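Side-chain contacts in hypothetical protein HI0074 (Haemophilus influenzae, PDB 1JOG), which is the probable RNase toxin HepT of a type VII toxin-antitoxin system, neutralised by its partner MntA, probably through AMPylation: residues F52-S57 / D104-T109; V100-M105 / I125-I130; S110-Y113 / K117-A120. All blocks are in the same frame, centred on the assembly; numbering follows the deposited sequence.

Contact 1. Residues F52-S57 / D104-T109; sequences FVYELS and DMRNIT
The RX(4)HXY motif of the HepT toxins opens at R106, an active-site residue by similarity, and here that arginine reaches from the last turn of helix 96-106 to Y54 and E55 on helix 36-68. With CG anti to the backbone N (chi1 -171°) and the chain extended from CG to NE, the R106 and Y54 side chains cross at about a right angle. R106 CD lies 3.2 Å from Y54 CD2, an oblique approach in which the ring and guanidinium planes stand 66° apart. Beyond the tyrosine, R106 NE donates to E55 OE2 at 3.1 Å, the hydrogen bond within a salt bridge. The bond is bent, with an N-H...O angle of 142°, and it meets OE2 on the syn side of a carboxylate only modestly turned from the guanidinium plane. The E55 chain, bent at chi2, brings its acid to the arginine. R106 NH2 also forms a long, weak ion pair with E51, one helical turn before E55, while T109 OG1 is hydrogen-bonded to E51. Packing of CD on Y54 and the bond from NE to E55 OE2 together fix the direction in which the extended arginine points.

Contact 2. Residues V100-M105 / I125-I130; sequences VAYRDM and IDDFLI
A buried helix-helix contact joins helix 96-106 to helix 125-140 inside the subunit, carried chiefly by Y102 against F128 and D127. The two rings form a T-shaped (edge-to-face) pair: F128 points its edge at one face of Y102, the centroids are 4.9 Å apart and the planes stand at 81°. F128 CD1 sits over the centre of the tyrosine ring and comes within 3.6 Å of Y102 CD1. At the far end of the same ring, Y102 OH donates to D127 OD1 at 2.6 Å. The hydroxyl approaches from above the carboxylate plane, 61° out of it. For D127, a CG placed anti to the backbone N carries the carboxylate to the phenol. One turn beyond Y102, the selenomethionine M105 crosses I125 at about a right angle, its CE 4.2 Å from I125 CG1. F128 also makes an edge-to-face pair with F50, and I125 packs on L18 and V22 of helix 8-26. Over these segments the helix axes approach to 11.7 Å and run obliquely antiparallel, at 137°; the large Y102 and F128 side chains fill this wide separation in the all-helical fold of the nucleotidyltransferase substrate-binding-like family.

Contact 3. Residues S110-Y113 / K117-A120; sequences SHTY and KAMA
H111 is the first residue of 110-113 to meet helix 115-123, following S110 in the loop that completes the RX(4)HXY motif. An active-site residue by similarity, it offers its CB to K117 CD at 3.7 Å, and the two side chains cross obliquely. Extended beyond CG, the lysine runs past this methylene group and brings NZ to 4.0 Å from H111 CD2, an oblique approach to the imidazole. H111 NE2 and K117 NZ are 5.0 Å apart, not in contact, so the pair touches through carbon. Next comes T112, whose CA and the CA of A118 are the closest CA pair of the two segments. The threonine carbonyl oxygen lies 3.4 Å from A118 CB, and I47 of helix 36-68 packs on both residues. The buried T112 OG1 has no hydrogen-bonding partner in the model; it rests against carbon, 3.5 Å from A118 CA. T112 also packs on F52 of the second subunit, and the ring of Y113 forms an edge-to-face pair with that same phenylalanine. By similarity the site of di-AMPylation but unmodified in this structure, Y113 turns its ring back over the preceding turn: H111 O lies 3.8 Å above the ring plane, over its centre.

Helix 96-106 shows how one element can serve a hydrophobic core and a probable active site at once. Contacts 1 and 2 share D104 and M105, their centres are 8 Å apart, and they touch directly: Y54 OH lies 3.2 Å from R103 CB, and V53 CG1 is 3.6 Å from F128 CE2. Contact 3 follows contact 1 along the chain and is nested inside the loop that contact 2 closes, with its centre about 13 Å from that of contact 1. Between them the 104-109 and 110-113 segments span the motif, the side chains of R106 and H111, active-site residues by similarity, being about 10 Å apart. Contacts 1 and 3 both reach the second subunit, whereas contact 2 touches no other chain.

Contact 1. Residues F52-S57 / D104-T109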
ATOM      1  N   PHE A  52       7.109   0.898  -1.469  1.00 25.64           N
ATOM      2  CA  PHE A  52       7.908   2.083  -1.128  1.00 36.40           C
ATOM      3  C   PHE A  52       9.184   2.170  -1.922  1.00 35.79           C
ATOM      4  O   PHE A  52       9.461   3.219  -2.499  1.00 42.06           O
ATOM      5  CB  PHE A  52       8.278   2.146   0.351  1.00 38.28           C
ATOM      6  CG  PHE A  52       7.090   2.204   1.299  1.00 17.48           C
ATOM      7  CD1 PHE A  52       7.163   1.496   2.557  1.00 56.29           C
ATOM      8  CD2 PHE A  52       5.927   2.915   0.992  1.00 24.31           C
ATOM      9  CE1 PHE A  52       6.082   1.491   3.506  1.00 36.23           C
ATOM     10  CE2 PHE A  52       4.793   2.946   1.896  1.00 23.65           C
ATOM     11  CZ  PHE A  52       4.877   2.221   3.181  1.00 38.89           C
ATOM     12  N   VAL A  53       9.980   1.102  -1.968  1.00 37.23           N
ATOM     13  CA  VAL A  53      11.250   1.168  -2.745  1.00 36.52           C
ATOM     14  C   VAL A  53      11.060   1.422  -4.261  1.00 36.30           C
ATOM     15  O   VAL A  53      11.743   2.214  -4.873  1.00 44.50           O
ATOM     16  CB  VAL A  53      12.047  -0.092  -2.501  1.00 49.58           C
ATOM     17  CG1 VAL A  53      13.377  -0.072  -3.268  1.00 24.86           C
ATOM     18  CG2 VAL A  53      12.253  -0.207  -1.026  1.00 20.89           C
ATOM     19  N   TYR A  54      10.077   0.765  -4.832  1.00 27.50           N
ATOM     20  CA  TYR A  54       9.726   0.947  -6.216  1.00 26.97           C
ATOM     21  C   TYR A  54       9.465   2.444  -6.522  1.00 38.53           C
ATOM     22  O   TYR A  54      10.091   3.053  -7.432  1.00 32.05           O
ATOM     23  CB  TYR A  54       8.453   0.145  -6.507  1.00 15.37           C
ATOM     24  CG  TYR A  54       7.866   0.553  -7.796  1.00 10.07           C
ATOM     25  CD1 TYR A  54       8.530   0.258  -8.973  1.00 21.80           C
ATOM     26  CD2 TYR A  54       6.733   1.336  -7.870  1.00 15.49           C
ATOM     27  CE1 TYR A  54       8.107   0.719 -10.198  1.00 16.21           C
ATOM     28  CE2 TYR A  54       6.319   1.840  -9.122  1.00 20.75           C
ATOM     29  CZ  TYR A  54       7.048   1.494 -10.287  1.00 18.50           C
ATOM     30  OH  TYR A  54       6.668   1.837 -11.575  1.00 32.95           O
ATOM     31  N   GLU A  55       8.471   2.994  -5.829  1.00 18.34           N
ATOM     32  CA  GLU A  55       8.134   4.407  -5.950  1.00 43.90           C
ATOM     33  C   GLU A  55       9.361   5.342  -5.744  1.00 26.35           C
ATOM     34  O   GLU A  55       9.689   6.110  -6.623  1.00 29.12           O
ATOM     35  CB  GLU A  55       7.086   4.801  -4.943  1.00 35.43           C
ATOM     36  CG  GLU A  55       5.885   5.476  -5.547  1.00 45.61           C
ATOM     37  CD  GLU A  55       4.804   4.455  -5.801  1.00 77.58           C
ATOM     38  OE1 GLU A  55       4.852   3.816  -6.871  1.00 78.04           O
ATOM     39  OE2 GLU A  55       3.926   4.266  -4.917  1.00 77.52           O
ATOM     40  N   LEU A  56      10.060   5.166  -4.633  1.00 26.34           N
ATOM     41  CA  LEU A  56      11.230   5.970  -4.292  1.00 29.97           C
ATOM     42  C   LEU A  56      12.304   5.761  -5.337  1.00 42.31           C
ATOM     43  O   LEU A  56      12.947   6.735  -5.818  1.00 29.86           O
ATOM     44  CB  LEU A  56      11.748   5.615  -2.894  1.00 18.53           C
ATOM     45  CG  LEU A  56      11.334   6.126  -1.475  1.00 41.66           C
ATOM     46  CD1 LEU A  56      10.164   7.026  -1.513  1.00 34.24           C
ATOM     47  CD2 LEU A  56      11.006   4.958  -0.513  1.00 34.13           C
ATOM     48  N   SER A  57      12.494   4.502  -5.734  1.00 35.95           N
ATOM     49  CA  SER A  57      13.526   4.239  -6.770  1.00 19.87           C
ATOM     50  C   SER A  57      13.169   5.055  -7.995  1.00 33.01           C
ATOM     51  O   SER A  57      14.057   5.609  -8.634  1.00 27.86           O
ATOM     52  CB  SER A  57      13.622   2.738  -7.198  1.00 21.58           C
ATOM     53  OG  SER A  57      14.093   1.921  -6.118  1.00 27.27           O
ATOM     54  N   ASP A 104       3.961  -3.303 -13.445  1.00 29.63           N
ATOM     55  CA  ASP A 104       2.797  -4.203 -13.581  1.00 34.47           C
ATOM     56  C   ASP A 104       2.584  -4.866 -12.175  1.00 19.84           C
ATOM     57  O   ASP A 104       1.494  -4.865 -11.621  1.00 31.40           O
ATOM     58  CB  ASP A 104       2.998  -5.260 -14.675  1.00 55.66           C
ATOM     59  CG  ASP A 104       3.258  -4.664 -16.120  1.00 63.91           C
ATOM     60  OD1 ASP A 104       2.719  -3.587 -16.567  1.00 31.54           O
ATOM     61  OD2 ASP A 104       4.027  -5.353 -16.842  1.00 73.26           O
HETATM   62  N   MSE A 105       3.651  -5.295 -11.557  1.00 26.59           N
HETATM   63  CA  MSE A 105       3.586  -5.835 -10.209  1.00 26.13           C
HETATM   64  C   MSE A 105       2.977  -4.713  -9.313  1.00 39.00           C
HETATM   65  O   MSE A 105       1.924  -4.909  -8.630  1.00 28.65           O
HETATM   66  CB  MSE A 105       5.001  -6.181  -9.767  1.00 31.23           C
HETATM   67  CG  MSE A 105       5.169  -7.210  -8.693  1.00 26.85           C
HETATM   68 SE   MSE A 105       7.053  -7.605  -8.540  1.00 43.35          SE
HETATM   69  CE  MSE A 105       7.396  -7.334  -6.627  1.00 39.18           C
ATOM     70  N   ARG A 106       3.594  -3.526  -9.337  1.00 28.60           N
ATOM     71  CA  ARG A 106       3.031  -2.494  -8.486  1.00 35.96           C
ATOM     72  C   ARG A 106       1.553  -2.212  -8.672  1.00 32.17           C
ATOM     73  O   ARG A 106       0.861  -2.049  -7.655  1.00 34.94           O
ATOM     74  CB  ARG A 106       3.750  -1.161  -8.491  1.00 35.40           C
ATOM     75  CG  ARG A 106       3.068  -0.383  -7.356  1.00 34.80           C
ATOM     76  CD  ARG A 106       3.634   0.893  -7.028  1.00 52.21           C
ATOM     77  NE  ARG A 106       2.943   1.514  -5.901  1.00 50.13           N
ATOM     78  CZ  ARG A 106       1.655   1.325  -5.640  1.00 61.61           C
ATOM     79  NH1 ARG A 106       0.891   0.518  -6.385  1.00 50.76           N
ATOM     80  NH2 ARG A 106       1.108   2.017  -4.673  1.00 41.55           N
ATOM     81  N   ASN A 107       1.090  -2.175  -9.923  1.00 30.13           N
ATOM     82  CA  ASN A 107      -0.329  -1.933 -10.273  1.00 29.87           C
ATOM     83  C   ASN A 107      -1.267  -3.080  -9.928  1.00 44.88           C
ATOM     84  O   ASN A 107      -2.423  -2.962 -10.251  1.00 44.71           O
ATOM     85  CB  ASN A 107      -0.529  -1.695 -11.754  1.00 28.14           C
ATOM     86  CG  ASN A 107       0.238  -0.416 -12.290  1.00 54.37           C
ATOM     87  OD1 ASN A 107       0.330   0.601 -11.600  1.00 29.18           O
ATOM     88  ND2 ASN A 107       0.749  -0.482 -13.534  1.00 38.22           N
ATOM     89  N   ILE A 108      -0.793  -4.202  -9.352  1.00 27.91           N
ATOM     90  CA  ILE A 108      -1.740  -5.246  -8.942  1.00 40.79           C
ATOM     91  C   ILE A 108      -1.663  -5.457  -7.426  1.00 39.42           C
ATOM     92  O   ILE A 108      -2.393  -6.275  -6.865  1.00 40.72           O
ATOM     93  CB  ILE A 108      -1.468  -6.622  -9.662  1.00 34.18           C
ATOM     94  CG1 ILE A 108      -0.039  -7.117  -9.403  1.00 25.13           C
ATOM     95  CG2 ILE A 108      -1.781  -6.431 -11.090  1.00 14.97           C
ATOM     96  CD1 ILE A 108       0.379  -8.265 -10.220  1.00 41.91           C
ATOM     97  N   THR A 109      -0.748  -4.749  -6.756  1.00 32.62           N
ATOM     98  CA  THR A 109      -0.664  -4.922  -5.315  1.00 37.56           C
ATOM     99  C   THR A 109      -1.974  -4.516  -4.640  1.00 26.38           C
ATOM    100  O   THR A 109      -2.204  -4.944  -3.512  1.00 31.13           O
ATOM    101  CB  THR A 109       0.484  -4.149  -4.691  1.00 26.51           C
ATOM    102  OG1 THR A 109       0.244  -2.764  -4.850  1.00 46.67           O
ATOM    103  CG2 THR A 109       1.791  -4.547  -5.340  1.00 44.08           C
TER

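Contact 2. Residues V100-M105 / I125-I130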
ATOM      1  N   VAL A 100       9.745  -2.324 -16.019  1.00 25.41           N
ATOM      2  CA  VAL A 100       8.429  -2.288 -16.611  1.00 24.44           C
ATOM      3  C   VAL A 100       7.573  -3.343 -15.904  1.00 43.43           C
ATOM      4  O   VAL A 100       6.396  -3.139 -15.602  1.00 47.94           O
ATOM      5  CB  VAL A 100       8.500  -2.562 -18.112  1.00 28.84           C
ATOM      6  CG1 VAL A 100       7.114  -2.831 -18.632  1.00 22.89           C
ATOM      7  CG2 VAL A 100       9.059  -1.364 -18.842  1.00 31.75           C
ATOM      8  N   ALA A 101       8.187  -4.476 -15.611  1.00 42.95           N
ATOM      9  CA  ALA A 101       7.481  -5.544 -14.931  1.00 37.87           C
ATOM     10  C   ALA A 101       7.246  -5.132 -13.462  1.00 42.58           C
ATOM     11  O   ALA A 101       6.200  -5.454 -12.896  1.00 40.24           O
ATOM     12  CB  ALA A 101       8.315  -6.893 -15.036  1.00 20.04           C
ATOM     13  N   TYR A 102       8.196  -4.441 -12.827  1.00 34.04           N
ATOM     14  CA  TYR A 102       7.969  -3.994 -11.420  1.00 32.41           C
ATOM     15  C   TYR A 102       6.727  -3.049 -11.304  1.00 26.07           C
ATOM     16  O   TYR A 102       5.992  -3.056 -10.333  1.00 28.68           O
ATOM     17  CB  TYR A 102       9.231  -3.330 -10.903  1.00 42.62           C
ATOM     18  CG  TYR A 102      10.420  -4.273 -10.818  1.00 46.59           C
ATOM     19  CD1 TYR A 102      11.737  -3.795 -10.892  1.00 44.59           C
ATOM     20  CD2 TYR A 102      10.219  -5.649 -10.667  1.00 30.05           C
ATOM     21  CE1 TYR A 102      12.795  -4.659 -10.827  1.00 24.26           C
ATOM     22  CE2 TYR A 102      11.251  -6.515 -10.604  1.00 11.79           C
ATOM     23  CZ  TYR A 102      12.548  -6.032 -10.695  1.00 24.04           C
ATOM     24  OH  TYR A 102      13.607  -6.947 -10.765  1.00 23.09           O
ATOM     25  N   ARG A 103       6.464  -2.264 -12.329  1.00 34.51           N
ATOM     26  CA  ARG A 103       5.263  -1.467 -12.311  1.00 37.60           C
ATOM     27  C   ARG A 103       3.985  -2.372 -12.470  1.00 23.20           C
ATOM     28  O   ARG A 103       3.009  -2.176 -11.765  1.00 28.71           O
ATOM     29  CB  ARG A 103       5.323  -0.414 -13.427  1.00 25.39           C
ATOM     30  CG  ARG A 103       4.112   0.437 -13.328  1.00 45.51           C
ATOM     31  CD  ARG A 103       4.108   1.636 -14.243  1.00 46.89           C
ATOM     32  NE  ARG A 103       4.020   1.220 -15.614  1.00 63.98           N
ATOM     33  CZ  ARG A 103       3.725   2.027 -16.612  1.00 73.73           C
ATOM     34  NH1 ARG A 103       3.481   3.310 -16.369  1.00 76.11           N
ATOM     35  NH2 ARG A 103       3.709   1.545 -17.851  1.00 75.64           N
ATOM     36  N   ASP A 104       3.961  -3.303 -13.445  1.00 29.63           N
ATOM     37  CA  ASP A 104       2.797  -4.203 -13.581  1.00 34.47           C
ATOM     38  C   ASP A 104       2.584  -4.866 -12.175  1.00 19.84           C
ATOM     39  O   ASP A 104       1.494  -4.865 -11.621  1.00 31.40           O
ATOM     40  CB  ASP A 104       2.998  -5.260 -14.675  1.00 55.66           C
ATOM     41  CG  ASP A 104       3.258  -4.664 -16.120  1.00 63.91           C
ATOM     42  OD1 ASP A 104       2.719  -3.587 -16.567  1.00 31.54           O
ATOM     43  OD2 ASP A 104       4.027  -5.353 -16.842  1.00 73.26           O
HETATM   44  N   MSE A 105       3.651  -5.295 -11.557  1.00 26.59           N
HETATM   45  CA  MSE A 105       3.586  -5.835 -10.209  1.00 26.13           C
HETATM   46  C   MSE A 105       2.977  -4.713  -9.313  1.00 39.00           C
HETATM   47  O   MSE A 105       1.924  -4.909  -8.630  1.00 28.65           O
HETATM   48  CB  MSE A 105       5.001  -6.181  -9.767  1.00 31.23           C
HETATM   49  CG  MSE A 105       5.169  -7.210  -8.693  1.00 26.85           C
HETATM   50 SE   MSE A 105       7.053  -7.605  -8.540  1.00 43.35          SE
HETATM   51  CE  MSE A 105       7.396  -7.334  -6.627  1.00 39.18           C
ATOM     52  N   ILE A 125       9.840 -10.664  -4.903  1.00 26.56           N
ATOM     53  CA  ILE A 125      10.637  -9.677  -4.172  1.00 29.13           C
ATOM     54  C   ILE A 125      12.143  -9.825  -4.158  1.00 46.87           C
ATOM     55  O   ILE A 125      12.840  -8.798  -4.202  1.00 38.33           O
ATOM     56  CB  ILE A 125      10.072  -9.477  -2.763  1.00 15.93           C
ATOM     57  CG1 ILE A 125       8.730  -8.788  -2.925  1.00 24.99           C
ATOM     58  CG2 ILE A 125      11.006  -8.668  -1.831  1.00 23.37           C
ATOM     59  CD1 ILE A 125       7.958  -8.724  -1.639  1.00 41.61           C
ATOM     60  N   ASP A 126      12.635 -11.069  -4.092  1.00 46.19           N
ATOM     61  CA  ASP A 126      14.063 -11.400  -4.156  1.00 43.58           C
ATOM     62  C   ASP A 126      14.740 -10.756  -5.396  1.00 39.89           C
ATOM     63  O   ASP A 126      15.799 -10.160  -5.266  1.00 42.55           O
ATOM     64  CB  ASP A 126      14.227 -12.899  -4.330  1.00 53.34           C
ATOM     65  CG  ASP A 126      13.682 -13.674  -3.174  1.00 63.16           C
ATOM     66  OD1 ASP A 126      14.150 -13.432  -2.048  1.00 54.80           O
ATOM     67  OD2 ASP A 126      12.784 -14.528  -3.390  1.00 85.45           O
ATOM     68  N   ASP A 127      14.129 -10.911  -6.579  1.00 31.13           N
ATOM     69  CA  ASP A 127      14.683 -10.346  -7.798  1.00 43.05           C
ATOM     70  C   ASP A 127      14.609  -8.834  -7.670  1.00 31.03           C
ATOM     71  O   ASP A 127      15.543  -8.121  -7.984  1.00 43.13           O
ATOM     72  CB  ASP A 127      13.913 -10.795  -9.046  1.00 46.16           C
ATOM     73  CG  ASP A 127      14.234  -9.912 -10.312  1.00 74.05           C
ATOM     74  OD1 ASP A 127      13.299  -9.546 -11.130  1.00 40.78           O
ATOM     75  OD2 ASP A 127      15.444  -9.585 -10.490  1.00 73.66           O
ATOM     76  N   PHE A 128      13.483  -8.347  -7.162  1.00 39.84           N
ATOM     77  CA  PHE A 128      13.354  -6.925  -7.015  1.00 36.17           C
ATOM     78  C   PHE A 128      14.519  -6.462  -6.181  1.00 40.35           C
ATOM     79  O   PHE A 128      15.169  -5.482  -6.489  1.00 30.13           O
ATOM     80  CB  PHE A 128      12.048  -6.493  -6.318  1.00 45.74           C
ATOM     81  CG  PHE A 128      11.936  -4.996  -6.184  1.00 28.34           C
ATOM     82  CD1 PHE A 128      11.659  -4.218  -7.304  1.00 29.28           C
ATOM     83  CD2 PHE A 128      12.125  -4.373  -4.968  1.00 28.50           C
ATOM     84  CE1 PHE A 128      11.555  -2.812  -7.204  1.00 31.36           C
ATOM     85  CE2 PHE A 128      12.025  -2.983  -4.845  1.00 50.81           C
ATOM     86  CZ  PHE A 128      11.732  -2.194  -5.968  1.00 24.31           C
ATOM     87  N   LEU A 129      14.831  -7.178  -5.119  1.00 30.63           N
ATOM     88  CA  LEU A 129      15.950  -6.701  -4.360  1.00 30.66           C
ATOM     89  C   LEU A 129      17.245  -6.611  -5.149  1.00 37.55           C
ATOM     90  O   LEU A 129      17.983  -5.660  -4.987  1.00 27.84           O
ATOM     91  CB  LEU A 129      16.113  -7.520  -3.113  1.00 26.13           C
ATOM     92  CG  LEU A 129      15.015  -7.163  -2.093  1.00 41.23           C
ATOM     93  CD1 LEU A 129      15.150  -8.236  -1.089  1.00 15.90           C
ATOM     94  CD2 LEU A 129      15.103  -5.712  -1.396  1.00 23.05           C
ATOM     95  N   ILE A 130      17.528  -7.565  -6.026  1.00 49.01           N
ATOM     96  CA  ILE A 130      18.786  -7.501  -6.792  1.00 23.24           C
ATOM     97  C   ILE A 130      18.823  -6.231  -7.647  1.00 40.68           C
ATOM     98  O   ILE A 130      19.750  -5.430  -7.541  1.00 32.09           O
ATOM     99  CB  ILE A 130      18.922  -8.694  -7.673  1.00 42.89           C
ATOM    100  CG1 ILE A 130      19.318  -9.875  -6.823  1.00 46.01           C
ATOM    101  CG2 ILE A 130      19.906  -8.430  -8.773  1.00 30.23           C
ATOM    102  CD1 ILE A 130      18.531 -11.140  -7.154  1.00 41.98           C
TER

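Contact 3. Residues S110-Y113 / K117-A120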
ATOM      1  N   SER A 110      -2.822  -3.705  -5.298  1.00 29.19           N
ATOM      2  CA  SER A 110      -4.132  -3.355  -4.703  1.00 42.04           C
ATOM      3  C   SER A 110      -5.030  -4.595  -4.699  1.00 41.92           C
ATOM      4  O   SER A 110      -6.111  -4.592  -4.084  1.00 34.38           O
ATOM      5  CB  SER A 110      -4.897  -2.245  -5.466  1.00 11.23           C
ATOM      6  OG  SER A 110      -5.309  -2.649  -6.798  1.00 46.17           O
ATOM      7  N   HIS A 111      -4.596  -5.653  -5.381  1.00 31.67           N
ATOM      8  CA  HIS A 111      -5.395  -6.910  -5.375  1.00 50.01           C
ATOM      9  C   HIS A 111      -4.850  -7.891  -4.354  1.00 41.78           C
ATOM     10  O   HIS A 111      -5.374  -8.986  -4.170  1.00 35.50           O
ATOM     11  CB  HIS A 111      -5.403  -7.568  -6.755  1.00 49.08           C
ATOM     12  CG  HIS A 111      -6.033  -6.711  -7.788  1.00 58.34           C
ATOM     13  ND1 HIS A 111      -6.686  -5.543  -7.460  1.00 64.83           N
ATOM     14  CD2 HIS A 111      -6.053  -6.793  -9.136  1.00 71.80           C
ATOM     15  CE1 HIS A 111      -7.079  -4.938  -8.568  1.00 76.63           C
ATOM     16  NE2 HIS A 111      -6.706  -5.676  -9.600  1.00 70.70           N
ATOM     17  N   THR A 112      -3.800  -7.467  -3.661  1.00 35.07           N
ATOM     18  CA  THR A 112      -3.145  -8.308  -2.690  1.00 47.66           C
ATOM     19  C   THR A 112      -3.975  -8.826  -1.471  1.00 33.59           C
ATOM     20  O   THR A 112      -3.459  -9.615  -0.643  1.00 28.22           O
ATOM     21  CB  THR A 112      -1.736  -7.621  -2.340  1.00  7.88           C
ATOM     22  OG1 THR A 112      -0.759  -8.362  -3.078  1.00 62.94           O
ATOM     23  CG2 THR A 112      -1.355  -7.641  -0.866  1.00 54.53           C
ATOM     24  N   TYR A 113      -5.234  -8.391  -1.351  1.00 23.95           N
ATOM     25  CA  TYR A 113      -6.100  -8.870  -0.269  1.00 44.72           C
ATOM     26  C   TYR A 113      -6.488 -10.339  -0.554  1.00 38.24           C
ATOM     27  O   TYR A 113      -7.116 -10.991   0.238  1.00 34.30           O
ATOM     28  CB  TYR A 113      -7.351  -7.994  -0.160  1.00 30.26           C
ATOM     29  CG  TYR A 113      -8.066  -7.855  -1.458  1.00 46.59           C
ATOM     30  CD1 TYR A 113      -8.789  -8.925  -1.991  1.00 34.52           C
ATOM     31  CD2 TYR A 113      -7.995  -6.659  -2.177  1.00 38.86           C
ATOM     32  CE1 TYR A 113      -9.430  -8.814  -3.241  1.00 29.02           C
ATOM     33  CE2 TYR A 113      -8.617  -6.521  -3.398  1.00 33.97           C
ATOM     34  CZ  TYR A 113      -9.334  -7.604  -3.938  1.00 47.54           C
ATOM     35  OH  TYR A 113      -9.916  -7.489  -5.179  1.00 38.97           O
ATOM     36  N   LYS A 117      -2.674 -13.997  -4.695  1.00 35.56           N
ATOM     37  CA  LYS A 117      -2.088 -12.940  -5.499  1.00 34.14           C
ATOM     38  C   LYS A 117      -0.975 -12.336  -4.690  1.00 23.36           C
ATOM     39  O   LYS A 117       0.096 -12.059  -5.216  1.00 39.50           O
ATOM     40  CB  LYS A 117      -3.137 -11.917  -5.872  1.00 42.32           C
ATOM     41  CG  LYS A 117      -3.910 -12.295  -7.143  1.00 36.80           C
ATOM     42  CD  LYS A 117      -5.015 -11.203  -7.436  1.00 43.05           C
ATOM     43  CE  LYS A 117      -6.065 -11.674  -8.463  1.00 55.39           C
ATOM     44  NZ  LYS A 117      -7.090 -10.588  -8.703  1.00 64.92           N
ATOM     45  N   ALA A 118      -1.181 -12.269  -3.363  1.00 20.05           N
ATOM     46  CA  ALA A 118      -0.166 -11.777  -2.474  1.00 34.92           C
ATOM     47  C   ALA A 118       1.101 -12.628  -2.415  1.00 33.00           C
ATOM     48  O   ALA A 118       2.225 -12.088  -2.203  1.00 30.53           O
ATOM     49  CB  ALA A 118      -0.751 -11.599  -1.031  1.00 37.04           C
HETATM   50  N   MSE A 119       0.946 -13.957  -2.504  1.00 39.81           N
HETATM   51  CA  MSE A 119       2.117 -14.882  -2.452  1.00 25.97           C
HETATM   52  C   MSE A 119       2.894 -14.698  -3.775  1.00 16.84           C
HETATM   53  O   MSE A 119       4.129 -14.702  -3.833  1.00 35.52           O
HETATM   54  CB  MSE A 119       1.659 -16.368  -2.410  1.00 32.74           C
HETATM   55  CG  MSE A 119       0.967 -16.836  -1.085  1.00 48.15           C
HETATM   56 SE   MSE A 119       1.970 -16.409   0.488  1.00 67.27          SE
HETATM   57  CE  MSE A 119       3.755 -17.031   0.165  1.00 68.71           C
ATOM     58  N   ALA A 120       2.129 -14.560  -4.849  1.00 22.87           N
ATOM     59  CA  ALA A 120       2.731 -14.433  -6.164  1.00 20.91           C
ATOM     60  C   ALA A 120       3.586 -13.146  -6.220  1.00 49.39           C
ATOM     61  O   ALA A 120       4.705 -13.150  -6.746  1.00 39.68           O
ATOM     62  CB  ALA A 120       1.642 -14.426  -7.224  1.00 27.87           C
TER